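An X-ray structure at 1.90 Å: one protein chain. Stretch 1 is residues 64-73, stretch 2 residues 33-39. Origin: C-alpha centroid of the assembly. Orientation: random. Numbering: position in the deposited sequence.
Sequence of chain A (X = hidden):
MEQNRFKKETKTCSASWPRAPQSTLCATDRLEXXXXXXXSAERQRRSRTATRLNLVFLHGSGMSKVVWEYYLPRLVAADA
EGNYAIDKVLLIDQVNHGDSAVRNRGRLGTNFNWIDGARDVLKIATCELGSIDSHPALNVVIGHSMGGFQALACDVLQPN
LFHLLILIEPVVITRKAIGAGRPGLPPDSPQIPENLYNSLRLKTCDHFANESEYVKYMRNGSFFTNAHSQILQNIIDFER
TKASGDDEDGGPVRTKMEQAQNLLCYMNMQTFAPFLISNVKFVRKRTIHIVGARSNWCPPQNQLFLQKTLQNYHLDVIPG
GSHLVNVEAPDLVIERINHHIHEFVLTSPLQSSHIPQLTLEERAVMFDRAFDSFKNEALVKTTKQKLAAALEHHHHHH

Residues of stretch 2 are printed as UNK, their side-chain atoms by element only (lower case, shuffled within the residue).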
# COMPACT_ATOMS: atom_id res chain seq x y z
N SER A 64 -11.05 -7.63 19.84
CA SER A 64 -11.92 -7.43 18.65
C SER A 64 -12.35 -5.99 18.69
O SER A 64 -12.09 -5.30 19.65
CB SER A 64 -13.17 -8.34 18.74
OG SER A 64 -14.07 -7.89 19.78
N LYS A 65 -13.17 -5.63 17.74
CA LYS A 65 -13.71 -4.31 17.60
C LYS A 65 -14.63 -3.94 18.77
O LYS A 65 -14.81 -2.78 19.05
CB LYS A 65 -14.45 -4.23 16.31
CG LYS A 65 -15.73 -5.07 16.32
CD LYS A 65 -16.46 -5.05 14.95
CE LYS A 65 -17.52 -6.16 15.01
NZ LYS A 65 -18.36 -6.33 13.76
N VAL A 66 -15.15 -4.94 19.50
CA VAL A 66 -16.12 -4.68 20.53
C VAL A 66 -15.55 -3.86 21.71
O VAL A 66 -16.31 -3.16 22.43
CB VAL A 66 -16.77 -5.98 21.09
CG1 VAL A 66 -15.91 -6.72 22.20
CG2 VAL A 66 -18.18 -5.64 21.60
N VAL A 67 -14.23 -3.91 21.88
CA VAL A 67 -13.59 -3.22 23.01
C VAL A 67 -13.69 -1.70 22.90
O VAL A 67 -13.51 -0.99 23.90
CB VAL A 67 -12.10 -3.61 23.19
CG1 VAL A 67 -11.99 -5.17 23.42
CG2 VAL A 67 -11.20 -3.10 22.04
N TRP A 68 -14.06 -1.22 21.72
CA TRP A 68 -14.24 0.20 21.52
C TRP A 68 -15.68 0.66 21.62
O TRP A 68 -15.96 1.89 21.65
CB TRP A 68 -13.66 0.61 20.18
CG TRP A 68 -12.30 0.15 19.90
CD1 TRP A 68 -11.94 -0.79 18.99
CD2 TRP A 68 -11.07 0.62 20.51
NE1 TRP A 68 -10.58 -0.92 18.95
CE2 TRP A 68 -10.01 -0.07 19.85
CE3 TRP A 68 -10.77 1.52 21.49
CZ2 TRP A 68 -8.72 0.11 20.19
CZ3 TRP A 68 -9.40 1.75 21.79
CH2 TRP A 68 -8.43 1.04 21.15
N GLU A 69 -16.65 -0.26 21.74
CA GLU A 69 -18.01 0.23 21.85
C GLU A 69 -18.31 1.15 23.00
O GLU A 69 -19.05 2.13 22.84
CB GLU A 69 -19.05 -0.93 21.75
CG GLU A 69 -18.92 -1.62 20.41
CD GLU A 69 -19.95 -2.84 20.27
OE1 GLU A 69 -20.72 -3.13 21.20
OE2 GLU A 69 -19.88 -3.52 19.26
N TYR A 70 -17.75 0.87 24.18
CA TYR A 70 -17.88 1.72 25.31
C TYR A 70 -17.43 3.18 24.99
O TYR A 70 -17.87 4.12 25.61
CB TYR A 70 -17.02 1.11 26.46
CG TYR A 70 -17.01 1.93 27.68
CD1 TYR A 70 -16.05 2.92 27.88
CD2 TYR A 70 -17.95 1.72 28.68
CE1 TYR A 70 -16.03 3.69 29.03
CE2 TYR A 70 -17.95 2.46 29.91
CZ TYR A 70 -16.98 3.46 30.08
OH TYR A 70 -17.06 4.20 31.20
N TYR A 71 -16.48 3.32 24.08
CA TYR A 71 -15.96 4.64 23.75
C TYR A 71 -16.93 5.53 22.97
O TYR A 71 -16.89 6.78 23.08
CB TYR A 71 -14.70 4.52 22.88
CG TYR A 71 -13.45 4.04 23.63
CD1 TYR A 71 -13.44 2.85 24.38
CD2 TYR A 71 -12.24 4.76 23.52
CE1 TYR A 71 -12.25 2.40 25.08
CE2 TYR A 71 -11.09 4.30 24.14
CZ TYR A 71 -11.09 3.15 24.93
OH TYR A 71 -9.92 2.73 25.57
N LEU A 72 -17.77 4.88 22.17
CA LEU A 72 -18.60 5.65 21.22
C LEU A 72 -19.42 6.78 21.79
O LEU A 72 -19.37 7.85 21.25
CB LEU A 72 -19.52 4.70 20.40
CG LEU A 72 -18.76 3.70 19.58
CD1 LEU A 72 -19.77 2.59 19.00
CD2 LEU A 72 -17.91 4.41 18.45
N PRO A 73 -20.18 6.58 22.88
CA PRO A 73 -20.93 7.73 23.35
C PRO A 73 -20.07 8.75 24.11
O PRO A 73 -20.55 9.82 24.41
CB PRO A 73 -22.02 7.12 24.25
CG PRO A 73 -21.62 5.70 24.43
CD PRO A 73 -20.50 5.35 23.62
N UNK A 33 -13.20 -9.39 5.42
CA UNK A 33 -13.21 -8.50 6.58
C UNK A 33 -14.59 -8.04 6.92
O UNK A 33 -15.34 -7.77 6.02
c UNK A 33 -10.25 -7.53 7.29
c UNK A 33 -10.42 -6.20 4.97
c UNK A 33 -10.91 -7.37 5.89
c UNK A 33 -12.41 -7.23 6.23
N UNK A 34 -14.93 -8.05 8.20
CA UNK A 34 -16.21 -7.47 8.70
C UNK A 34 -15.87 -6.30 9.58
O UNK A 34 -14.90 -6.37 10.37
c UNK A 34 -17.01 -8.48 9.54
o UNK A 34 -17.34 -9.58 8.70
c UNK A 34 -18.29 -7.85 10.09
N UNK A 35 -16.58 -5.19 9.43
CA UNK A 35 -16.33 -4.04 10.23
C UNK A 35 -17.65 -3.33 10.49
O UNK A 35 -18.62 -3.51 9.76
c UNK A 35 -15.54 -3.35 7.06
c UNK A 35 -16.33 -1.31 8.00
c UNK A 35 -16.65 -0.85 6.75
c UNK A 35 -16.46 -1.64 5.67
o UNK A 35 -16.79 -1.20 4.42
c UNK A 35 -15.76 -2.57 8.19
c UNK A 35 -15.34 -3.06 9.56
c UNK A 35 -15.91 -2.90 5.81
N UNK A 36 -17.71 -2.54 11.54
CA UNK A 36 -18.91 -1.73 11.83
C UNK A 36 -18.63 -0.28 11.51
O UNK A 36 -17.53 0.23 11.88
o UNK A 36 -19.82 -3.69 14.86
c UNK A 36 -19.74 -3.31 13.66
c UNK A 36 -19.27 -1.90 13.32
o UNK A 36 -20.10 -4.08 12.73
N UNK A 37 -19.55 0.40 10.80
CA UNK A 37 -19.44 1.79 10.47
C UNK A 37 -20.49 2.50 11.28
O UNK A 37 -21.71 2.20 11.16
c UNK A 37 -18.87 1.35 8.09
c UNK A 37 -19.60 3.54 8.66
c UNK A 37 -19.77 2.08 8.94
N UNK A 38 -20.06 3.54 11.98
CA UNK A 38 -20.94 4.38 12.77
C UNK A 38 -20.98 5.73 12.10
O UNK A 38 -19.94 6.37 11.90
o UNK A 38 -21.02 -0.40 17.03
c UNK A 38 -19.75 1.00 15.60
c UNK A 38 -21.88 1.71 16.36
c UNK A 38 -20.42 4.49 14.21
c UNK A 38 -21.74 2.91 15.65
c UNK A 38 -20.87 0.79 16.36
c UNK A 38 -19.60 2.23 14.93
c UNK A 38 -20.59 3.20 14.97
N UNK A 39 -22.19 6.19 11.75
CA UNK A 39 -22.36 7.47 11.06
C UNK A 39 -23.21 8.47 11.87
O UNK A 39 -24.26 8.14 12.41
o UNK A 39 -22.09 6.36 8.98
c UNK A 39 -22.99 7.24 9.64
c UNK A 39 -23.00 8.49 8.87
O HOH W 1 -16.24 -7.21 12.46
O HOH W 2 -19.13 -2.33 16.90

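Position 33 has four side-chain atoms, all carbon. The chain forks at its second carbon. Nothing on stretch 1 lies within contact distance. The fork places this residue as Leu33, in rotamer m, t.

Position 34 carries three side-chain atoms: one carbon bearing one oxygen and one carbon. The terminal carbon lies 4.0 Å from Lys65 NZ. A hydroxyl and a methyl on the same branching carbon mean threonine. This is Thr34. Its CA-to-CB bond points sideways to stretch 1. The backbone is also linked, through a water: water 1 accepts from Lys65 NZ at 2.6 Å and donates a weak hydrogen bond to Thr34 O at 2.6 Å. OG1 is bonded elsewhere in the structure.

Position 35 has one carbon followed by a ring of six carbons that bears one oxygen. The ring atoms touch nothing on stretch 1. That is a phenol, so the residue is Tyr35. Its CA-to-CB bond is sideways, and the ring leads away from stretch 1. The contact here is from the backbone: Tyr35 C is 4.5 Å from Lys65 NZ.

Position 36 shows two carbons, the second carrying two oxygens. One oxygen comes within 3.0 Å of Lys65 NZ. A carboxylate on so short a chain, beside an ammonium group, identifies Asp36. CB points toward stretch 1, and chi1 is m. Lys65 NZ and Asp36 OD1, 3.0 Å apart, form a salt bridge that includes a weak hydrogen bond. The other oxygen, Asp36 OD2, is 4.4 Å from Glu69 OE2, a close approach of like charges.

Position 37 has three carbons, one carrying the other two. No atom touches stretch 1. The branch at CB gives Val37, chi1 t.

Position 38 has one carbon, then a six-carbon ring with one oxygen. A methyl of Leu72 rests over one face of the ring. The residue is Tyr38, and its CB points toward stretch 1. Leu72 CD1 is 3.4 Å from Tyr38 CZ and 3.5 Å from the ring centroid, 18° off the normal. This is a CH-pi contact. Tyr38 OH is 4.0 Å from Glu69 OE2, so the two do not bond directly.

Position 39 has one carbon carrying one oxygen and one carbon. It is out of reach of stretch 1. The atoms give Thr39.

The contact is small, burying 275 Å² in all. Alternate strand residues, Asp36 and Tyr38, point toward stretch 1; Lys65 and Leu72 point back. Lys65 extends through chi2 to chi4 in t, which carries its ammonium to the carboxylate of Asp36. At the other end, Leu72 packs on the Tyr38 ring. Between them, water 2 joins three side chains. It donates to Asp36 OD2 at 2.5 Å and to Glu69 OE2 at 2.7 Å, and accepts from Tyr38 OH at 2.7 Å. Bonding both carboxylates through one water helps accommodate their like charges.

Stretch 2 (33-39) LTYDVYT
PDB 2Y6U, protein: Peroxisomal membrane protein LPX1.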